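Local coordinates for protein MATE family efflux transporter (Vibrio cholerae, PDB 6IDP) that probably exports drugs and other compounds across the bacterial membrane in exchange for protons, as a multidrug efflux transporter of the MATE family, at residues G98-G101 with V102-A106; T304-R307 with Q308-I312. All coordinates share one frame; numbering follows the deposited sequence.

Interaction 1: residues G98-G101 with V102-A106; sequences GGIG and VALIA. With OLC ((2R)-2,3-dihydroxypropyl (9Z)-octadec-9-enoate), chain C.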
ATOM      1  N   GLY A  98       7.835  14.819  -7.101  1.00 27.92           N
ATOM      2  CA  GLY A  98       8.230  13.441  -6.893  1.00 30.58           C
ATOM      3  C   GLY A  98       9.576  13.137  -7.517  1.00 31.59           C
ATOM      4  O   GLY A  98      10.404  12.453  -6.918  1.00 30.75           O
ATOM      5  N   GLY A  99       9.796  13.651  -8.722  1.00 32.55           N
ATOM      6  CA  GLY A  99      11.037  13.416  -9.437  1.00 32.88           C
ATOM      7  C   GLY A  99      12.248  13.915  -8.680  1.00 35.48           C
ATOM      8  O   GLY A  99      13.222  13.187  -8.494  1.00 40.23           O
ATOM      9  N   ILE A 100      12.181  15.164  -8.234  1.00 38.67           N
ATOM     10  CA  ILE A 100      13.284  15.777  -7.510  1.00 43.00           C
ATOM     11  C   ILE A 100      13.402  15.205  -6.106  1.00 41.22           C
ATOM     12  O   ILE A 100      14.499  14.877  -5.649  1.00 44.18           O
ATOM     13  CB  ILE A 100      13.111  17.299  -7.426  1.00 43.15           C
ATOM     14  CG1 ILE A 100      13.028  17.891  -8.832  1.00 41.45           C
ATOM     15  CG2 ILE A 100      14.254  17.924  -6.635  1.00 37.65           C
ATOM     16  CD1 ILE A 100      12.704  19.361  -8.849  1.00 50.09           C
ATOM     17  N   GLY A 101      12.264  15.086  -5.430  1.00 38.52           N
ATOM     18  CA  GLY A 101      12.225  14.597  -4.065  1.00 36.17           C
ATOM     19  C   GLY A 101      12.856  13.228  -3.915  1.00 39.79           C
ATOM     20  O   GLY A 101      13.756  13.039  -3.097  1.00 50.17           O
ATOM     21  N   VAL A 102      12.395  12.272  -4.714  1.00 38.39           N
ATOM     22  CA  VAL A 102      12.900  10.910  -4.619  1.00 40.46           C
ATOM     23  C   VAL A 102      14.376  10.846  -5.021  1.00 37.31           C
ATOM     24  O   VAL A 102      15.153  10.109  -4.417  1.00 37.35           O
ATOM     25  CB  VAL A 102      12.065   9.943  -5.485  1.00 38.01           C
ATOM     26  CG1 VAL A 102      12.665   8.544  -5.460  1.00 42.66           C
ATOM     27  CG2 VAL A 102      10.625   9.906  -4.984  1.00 30.60           C
ATOM     28  N   ALA A 103      14.762  11.637  -6.018  1.00 39.18           N
ATOM     29  CA  ALA A 103      16.161  11.715  -6.437  1.00 38.51           C
ATOM     30  C   ALA A 103      17.050  12.196  -5.295  1.00 39.92           C
ATOM     31  O   ALA A 103      18.118  11.632  -5.048  1.00 42.46           O
ATOM     32  CB  ALA A 103      16.307  12.631  -7.642  1.00 36.74           C
ATOM     33  N   LEU A 104      16.608  13.243  -4.604  1.00 37.44           N
ATOM     34  CA  LEU A 104      17.322  13.748  -3.435  1.00 40.52           C
ATOM     35  C   LEU A 104      17.402  12.688  -2.342  1.00 43.17           C
ATOM     36  O   LEU A 104      18.452  12.499  -1.733  1.00 45.74           O
ATOM     37  CB  LEU A 104      16.651  15.010  -2.889  1.00 44.32           C
ATOM     38  CG  LEU A 104      16.886  16.309  -3.660  1.00 53.82           C
ATOM     39  CD1 LEU A 104      16.182  17.471  -2.973  1.00 56.01           C
ATOM     40  CD2 LEU A 104      18.376  16.587  -3.804  1.00 53.15           C
ATOM     41  N   ILE A 105      16.289  12.000  -2.098  1.00 47.49           N
ATOM     42  CA  ILE A 105      16.257  10.937  -1.100  1.00 49.34           C
ATOM     43  C   ILE A 105      17.240   9.827  -1.461  1.00 48.08           C
ATOM     44  O   ILE A 105      18.031   9.399  -0.627  1.00 48.92           O
ATOM     45  CB  ILE A 105      14.847  10.331  -0.949  1.00 48.76           C
ATOM     46  CG1 ILE A 105      13.872  11.372  -0.396  1.00 54.12           C
ATOM     47  CG2 ILE A 105      14.887   9.130  -0.022  1.00 46.04           C
ATOM     48  CD1 ILE A 105      14.177  11.798   1.023  1.00 58.84           C
ATOM     49  N   ALA A 106      17.195   9.379  -2.711  1.00 46.95           N
ATOM     50  CA  ALA A 106      18.071   8.309  -3.178  1.00 47.10           C
ATOM     51  C   ALA A 106      19.546   8.673  -3.018  1.00 51.31           C
ATOM     52  O   ALA A 106      20.365   7.829  -2.654  1.00 51.99           O
ATOM     53  CB  ALA A 106      17.763   7.975  -4.631  1.00 42.54           C
TER
HETATM   54  C10 OLC C 502      13.447  17.523 -12.867  1.00 72.11           C
HETATM   55  C9  OLC C 502      12.780  18.486 -13.533  1.00 74.56           C
HETATM   56  C11 OLC C 502      14.957  17.457 -12.910  1.00 69.56           C
HETATM   57  C8  OLC C 502      13.529  19.525 -14.340  1.00 73.16           C
HETATM   58  C24 OLC C 502       6.850  27.460 -18.267  1.00 77.47           C
HETATM   59  C12 OLC C 502      15.399  16.047 -12.586  1.00 67.86           C
HETATM   60  C7  OLC C 502      12.582  20.150 -15.340  1.00 68.81           C
HETATM   61  C13 OLC C 502      14.830  15.632 -11.247  1.00 60.60           C
HETATM   62  C6  OLC C 502      12.579  21.652 -15.158  1.00 72.72           C
HETATM   63  C14 OLC C 502      15.140  14.171 -11.003  1.00 53.23           C
HETATM   64  C5  OLC C 502      11.796  22.023 -13.916  1.00 74.92           C
HETATM   65  C4  OLC C 502      10.312  21.952 -14.208  1.00 74.99           C
HETATM   66  C3  OLC C 502       9.666  23.299 -13.959  1.00 74.94           C
HETATM   67  C2  OLC C 502       9.623  24.098 -15.245  1.00 80.05           C
HETATM   68  C21 OLC C 502       6.946  26.660 -15.928  1.00 79.12           C
HETATM   69  C1  OLC C 502       8.286  24.799 -15.370  1.00 84.28           C
HETATM   70  C22 OLC C 502       6.888  27.884 -16.815  1.00 77.26           C
HETATM   71  O19 OLC C 502       7.299  24.327 -14.841  1.00 87.42           O
HETATM   72  O25 OLC C 502       7.183  28.549 -19.098  1.00 75.29           O
HETATM   73  O23 OLC C 502       5.730  28.623 -16.508  1.00 70.48           O
HETATM   74  O20 OLC C 502       8.177  25.998 -16.099  1.00 84.51           O
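Ile100 and Leu104 lie side by side, one helical turn apart, and point the same way. Their branches meet at Ile100 CG2 and Leu104 CD1, 4.2 Å apart. This is an i to i+4 apolar contact on an exposed stripe of one continuous alpha-helix. The chi1 of Ile100 is -58°, which sets CG2 opposite the backbone N and leaves CG1 beside that N. CG2 is thus the branch used for Leu104. CG1 is used for a lipid: it lies 3.8 Å from C13 of a bound monoolein molecule. The same acyl chain runs on to Ala103, whose CB is 3.9 Å from lipid C14. Contact with this chain is consistent with a membrane-facing surface.

Beneath the side chains the helix is held by backbone bonds. Leu104 N donates to Ile100 O at 2.9 Å, nearly in line with the carbonyl. Ile105 N binds Gly101 O, and Val102 N binds Gly98 O. The bond from Ala103 N to Gly99 O is weak, at 3.3 Å. Gly99 O has a second donor, the indole NE1 of Trp142, and lipid C14 also comes close to it.

Three of the four residues 98-101 are glycines. Side chains of the next turn lie close to the carbonyls of this one. Val102 CG2 stands 3.2 Å from Gly98 O. Ile105 CG1 is likewise 3.2 Å from Gly101 O. The chi1 of Val102 is 176°; it turns CG1 opposite the backbone N and brings CG2 beside that N, back toward the preceding turn.

Residues 98-106 belong to helix 84-111. Their buried side faces helix 124-156, where Val102 packs on Trp142, Ala145 and Phe149, and Ala103 also touches Trp142.

Interaction 2: residues T304-R307 with Q308-I312; sequences THIR and QLVRI. With OLC ((2R)-2,3-dihydroxypropyl (9Z)-octadec-9-enoate), chain H.
Thr304 and Gln308 pack side by side, pointing the same way, as an i to i+4 pair on one alpha-helix. Thr304 CG2 is 3.9 Å from Gln308 CD. The amide of Gln308 also meets His305: its OE1 lies 3.5 Å from CD2, at the ring edge and in the ring plane. The ring and amide planes are only 23° apart. A monoolein chain passes Thr304 and wraps past the guanidinium of Arg307. C13 of the lipid sits over the centre of one face of this group, 3.4 Å above its plane. C8 of the same chain lies at the guanidinium edge. Bends at chi2 (-127°) and chi3 (-80°) bring the group into this curve of the lipid.

Backbone bonds fix the spacing of the turns. Gln308 N donates to Thr304 O at 3.0 Å, and Leu309 N to His305 O at 2.8 Å. His305 ND1 makes a weak hydrogen bond to Glu302 OE1, just before the segment.

On the buried side, Leu309 packs on Leu290 and Met297 of helix 281-299 and on Leu14 of helix 5-39. Val310 touches Tyr429 of helix 379-435. On the lipid side, Arg311 lies one turn on from Arg307, and a water joins the two like charges. It accepts from Arg307 NH1 at 2.9 Å and from Arg311 NE at 3.3 Å.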
ATOM      1  N   THR A 304     -24.646  13.461  -1.244  1.00 35.67           N
ATOM      2  CA  THR A 304     -25.498  12.286  -1.080  1.00 30.17           C
ATOM      3  C   THR A 304     -24.809  11.044  -1.633  1.00 33.78           C
ATOM      4  O   THR A 304     -24.780   9.994  -0.985  1.00 32.11           O
ATOM      5  CB  THR A 304     -26.854  12.449  -1.788  1.00 35.88           C
ATOM      6  OG1 THR A 304     -27.556  13.567  -1.237  1.00 37.28           O
ATOM      7  CG2 THR A 304     -27.702  11.190  -1.617  1.00 31.80           C
ATOM      8  N   HIS A 305     -24.253  11.182  -2.832  1.00 27.79           N
ATOM      9  CA  HIS A 305     -23.577  10.083  -3.507  1.00 32.63           C
ATOM     10  C   HIS A 305     -22.330   9.620  -2.757  1.00 29.96           C
ATOM     11  O   HIS A 305     -21.997   8.437  -2.783  1.00 30.83           O
ATOM     12  CB  HIS A 305     -23.211  10.486  -4.935  1.00 34.32           C
ATOM     13  CG  HIS A 305     -24.392  10.631  -5.841  1.00 34.43           C
ATOM     14  ND1 HIS A 305     -24.346  11.353  -7.015  1.00 37.86           N
ATOM     15  CD2 HIS A 305     -25.652  10.143  -5.751  1.00 32.00           C
ATOM     16  CE1 HIS A 305     -25.525  11.308  -7.604  1.00 34.26           C
ATOM     17  NE2 HIS A 305     -26.337  10.579  -6.859  1.00 38.84           N
ATOM     18  N   ILE A 306     -21.643  10.549  -2.097  1.00 28.56           N
ATOM     19  CA  ILE A 306     -20.493  10.192  -1.275  1.00 29.41           C
ATOM     20  C   ILE A 306     -20.921   9.232  -0.167  1.00 34.33           C
ATOM     21  O   ILE A 306     -20.350   8.153  -0.015  1.00 32.82           O
ATOM     22  CB  ILE A 306     -19.815  11.431  -0.647  1.00 24.90           C
ATOM     23  CG1 ILE A 306     -19.066  12.233  -1.710  1.00 26.80           C
ATOM     24  CG2 ILE A 306     -18.852  11.010   0.454  1.00 25.60           C
ATOM     25  CD1 ILE A 306     -18.389  13.485  -1.178  1.00 22.88           C
ATOM     26  N   ARG A 307     -21.942   9.624   0.591  1.00 35.92           N
ATOM     27  CA  ARG A 307     -22.439   8.799   1.685  1.00 36.09           C
ATOM     28  C   ARG A 307     -22.927   7.442   1.182  1.00 34.23           C
ATOM     29  O   ARG A 307     -22.630   6.410   1.788  1.00 27.30           O
ATOM     30  CB  ARG A 307     -23.553   9.528   2.438  1.00 35.93           C
ATOM     31  CG  ARG A 307     -23.061  10.730   3.225  1.00 33.97           C
ATOM     32  CD  ARG A 307     -23.502  10.656   4.673  1.00 39.17           C
ATOM     33  NE  ARG A 307     -24.880  11.093   4.837  1.00 48.17           N
ATOM     34  CZ  ARG A 307     -25.659  10.744   5.855  1.00 48.24           C
ATOM     35  NH1 ARG A 307     -25.200   9.938   6.800  1.00 47.07           N
ATOM     36  NH2 ARG A 307     -26.903  11.198   5.922  1.00 46.16           N
ATOM     37  N   GLN A 308     -23.650   7.442   0.067  1.00 27.31           N
ATOM     38  CA  GLN A 308     -24.140   6.200  -0.526  1.00 28.07           C
ATOM     39  C   GLN A 308     -22.996   5.275  -0.965  1.00 28.18           C
ATOM     40  O   GLN A 308     -22.990   4.091  -0.636  1.00 29.95           O
ATOM     41  CB  GLN A 308     -25.065   6.502  -1.712  1.00 29.28           C
ATOM     42  CG  GLN A 308     -26.364   7.194  -1.311  1.00 30.67           C
ATOM     43  CD  GLN A 308     -27.330   7.384  -2.468  1.00 36.23           C
ATOM     44  OE1 GLN A 308     -26.926   7.648  -3.602  1.00 36.87           O
ATOM     45  NE2 GLN A 308     -28.620   7.258  -2.181  1.00 41.57           N
ATOM     46  N   LEU A 309     -22.028   5.821  -1.694  1.00 28.17           N
ATOM     47  CA  LEU A 309     -20.915   5.028  -2.217  1.00 25.50           C
ATOM     48  C   LEU A 309     -20.064   4.413  -1.105  1.00 32.38           C
ATOM     49  O   LEU A 309     -19.601   3.275  -1.223  1.00 30.37           O
ATOM     50  CB  LEU A 309     -20.033   5.883  -3.131  1.00 25.26           C
ATOM     51  CG  LEU A 309     -18.838   5.194  -3.792  1.00 36.29           C
ATOM     52  CD1 LEU A 309     -19.288   4.018  -4.651  1.00 32.94           C
ATOM     53  CD2 LEU A 309     -18.039   6.191  -4.618  1.00 32.06           C
ATOM     54  N   VAL A 310     -19.857   5.165  -0.027  1.00 29.07           N
ATOM     55  CA  VAL A 310     -19.073   4.672   1.097  1.00 29.22           C
ATOM     56  C   VAL A 310     -19.788   3.511   1.788  1.00 32.02           C
ATOM     57  O   VAL A 310     -19.166   2.504   2.136  1.00 32.97           O
ATOM     58  CB  VAL A 310     -18.778   5.795   2.117  1.00 28.83           C
ATOM     59  CG1 VAL A 310     -18.224   5.220   3.418  1.00 29.05           C
ATOM     60  CG2 VAL A 310     -17.801   6.800   1.523  1.00 23.13           C
ATOM     61  N   ARG A 311     -21.097   3.645   1.968  1.00 34.15           N
ATOM     62  CA  ARG A 311     -21.882   2.583   2.585  1.00 38.41           C
ATOM     63  C   ARG A 311     -21.913   1.341   1.698  1.00 33.44           C
ATOM     64  O   ARG A 311     -21.851   0.218   2.198  1.00 28.78           O
ATOM     65  CB  ARG A 311     -23.301   3.071   2.887  1.00 39.19           C
ATOM     66  CG  ARG A 311     -23.381   3.961   4.118  1.00 44.11           C
ATOM     67  CD  ARG A 311     -24.758   4.577   4.292  1.00 45.83           C
ATOM     68  NE  ARG A 311     -24.878   5.271   5.572  1.00 55.04           N
ATOM     69  CZ  ARG A 311     -25.446   4.750   6.655  1.00 60.48           C
ATOM     70  NH1 ARG A 311     -25.958   3.528   6.615  1.00 60.03           N
ATOM     71  NH2 ARG A 311     -25.506   5.453   7.777  1.00 64.71           N
ATOM     72  N   ILE A 312     -22.005   1.546   0.388  1.00 30.71           N
ATOM     73  CA  ILE A 312     -21.910   0.446  -0.569  1.00 34.24           C
ATOM     74  C   ILE A 312     -20.571  -0.269  -0.415  1.00 33.15           C
ATOM     75  O   ILE A 312     -20.516  -1.495  -0.340  1.00 32.18           O
ATOM     76  CB  ILE A 312     -22.069   0.935  -2.025  1.00 33.40           C
ATOM     77  CG1 ILE A 312     -23.500   1.403  -2.279  1.00 28.90           C
ATOM     78  CG2 ILE A 312     -21.707  -0.168  -3.009  1.00 35.85           C
ATOM     79  CD1 ILE A 312     -23.712   1.976  -3.668  1.00 29.55           C
TER
HETATM   80  C18 OLC H 507     -24.195  10.820  11.384  1.00 38.28           C
HETATM   81  C10 OLC H 507     -25.615  14.707   3.827  1.00 34.64           C
HETATM   82  C9  OLC H 507     -26.233  14.042   2.826  1.00 37.56           C
HETATM   83  C17 OLC H 507     -23.076  11.195  10.432  1.00 41.66           C
HETATM   84  C11 OLC H 507     -26.002  14.478   5.272  1.00 39.95           C
HETATM   85  C8  OLC H 507     -27.333  13.040   3.103  1.00 38.92           C
HETATM   86  C16 OLC H 507     -23.631  11.887   9.199  1.00 36.64           C
HETATM   87  C12 OLC H 507     -24.877  14.900   6.195  1.00 39.61           C
HETATM   88  C7  OLC H 507     -27.198  11.858   2.166  1.00 36.91           C
HETATM   89  C15 OLC H 507     -23.815  13.368   9.466  1.00 42.42           C
HETATM   90  C13 OLC H 507     -24.526  13.745   7.112  1.00 43.98           C
HETATM   91  C6  OLC H 507     -27.816  10.626   2.795  1.00 43.80           C
HETATM   92  C14 OLC H 507     -23.573  14.181   8.206  1.00 42.80           C
HETATM   93  C5  OLC H 507     -27.180   9.379   2.216  1.00 43.90           C
HETATM   94  C4  OLC H 507     -27.387   8.210   3.154  1.00 42.60           C
HETATM   95  O   HOH W   1     -23.168   7.861   6.573  1.00 26.73           O

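Interactions 1 and 2 are both single-helix contacts, but on different helices, 84-111 and 303-330, in different MatE regions of the chain. Their centres are about 37 Å apart and their nearest atoms about 27 Å, so they do not touch. Both are partly buried, with one flank packed on other helices and another meeting monoolein. Interaction 1 includes the exposed Ile100 and Leu104; the touching residues of interaction 2 are all buried or partly exposed. The side chains of interaction 1 are apolar, and three of its residues are glycines. Interaction 2 starts one residue into its helix and carries an amide, an imidazole and two arginines. There the lipid meets a guanidinium and a threonine, and a water enters.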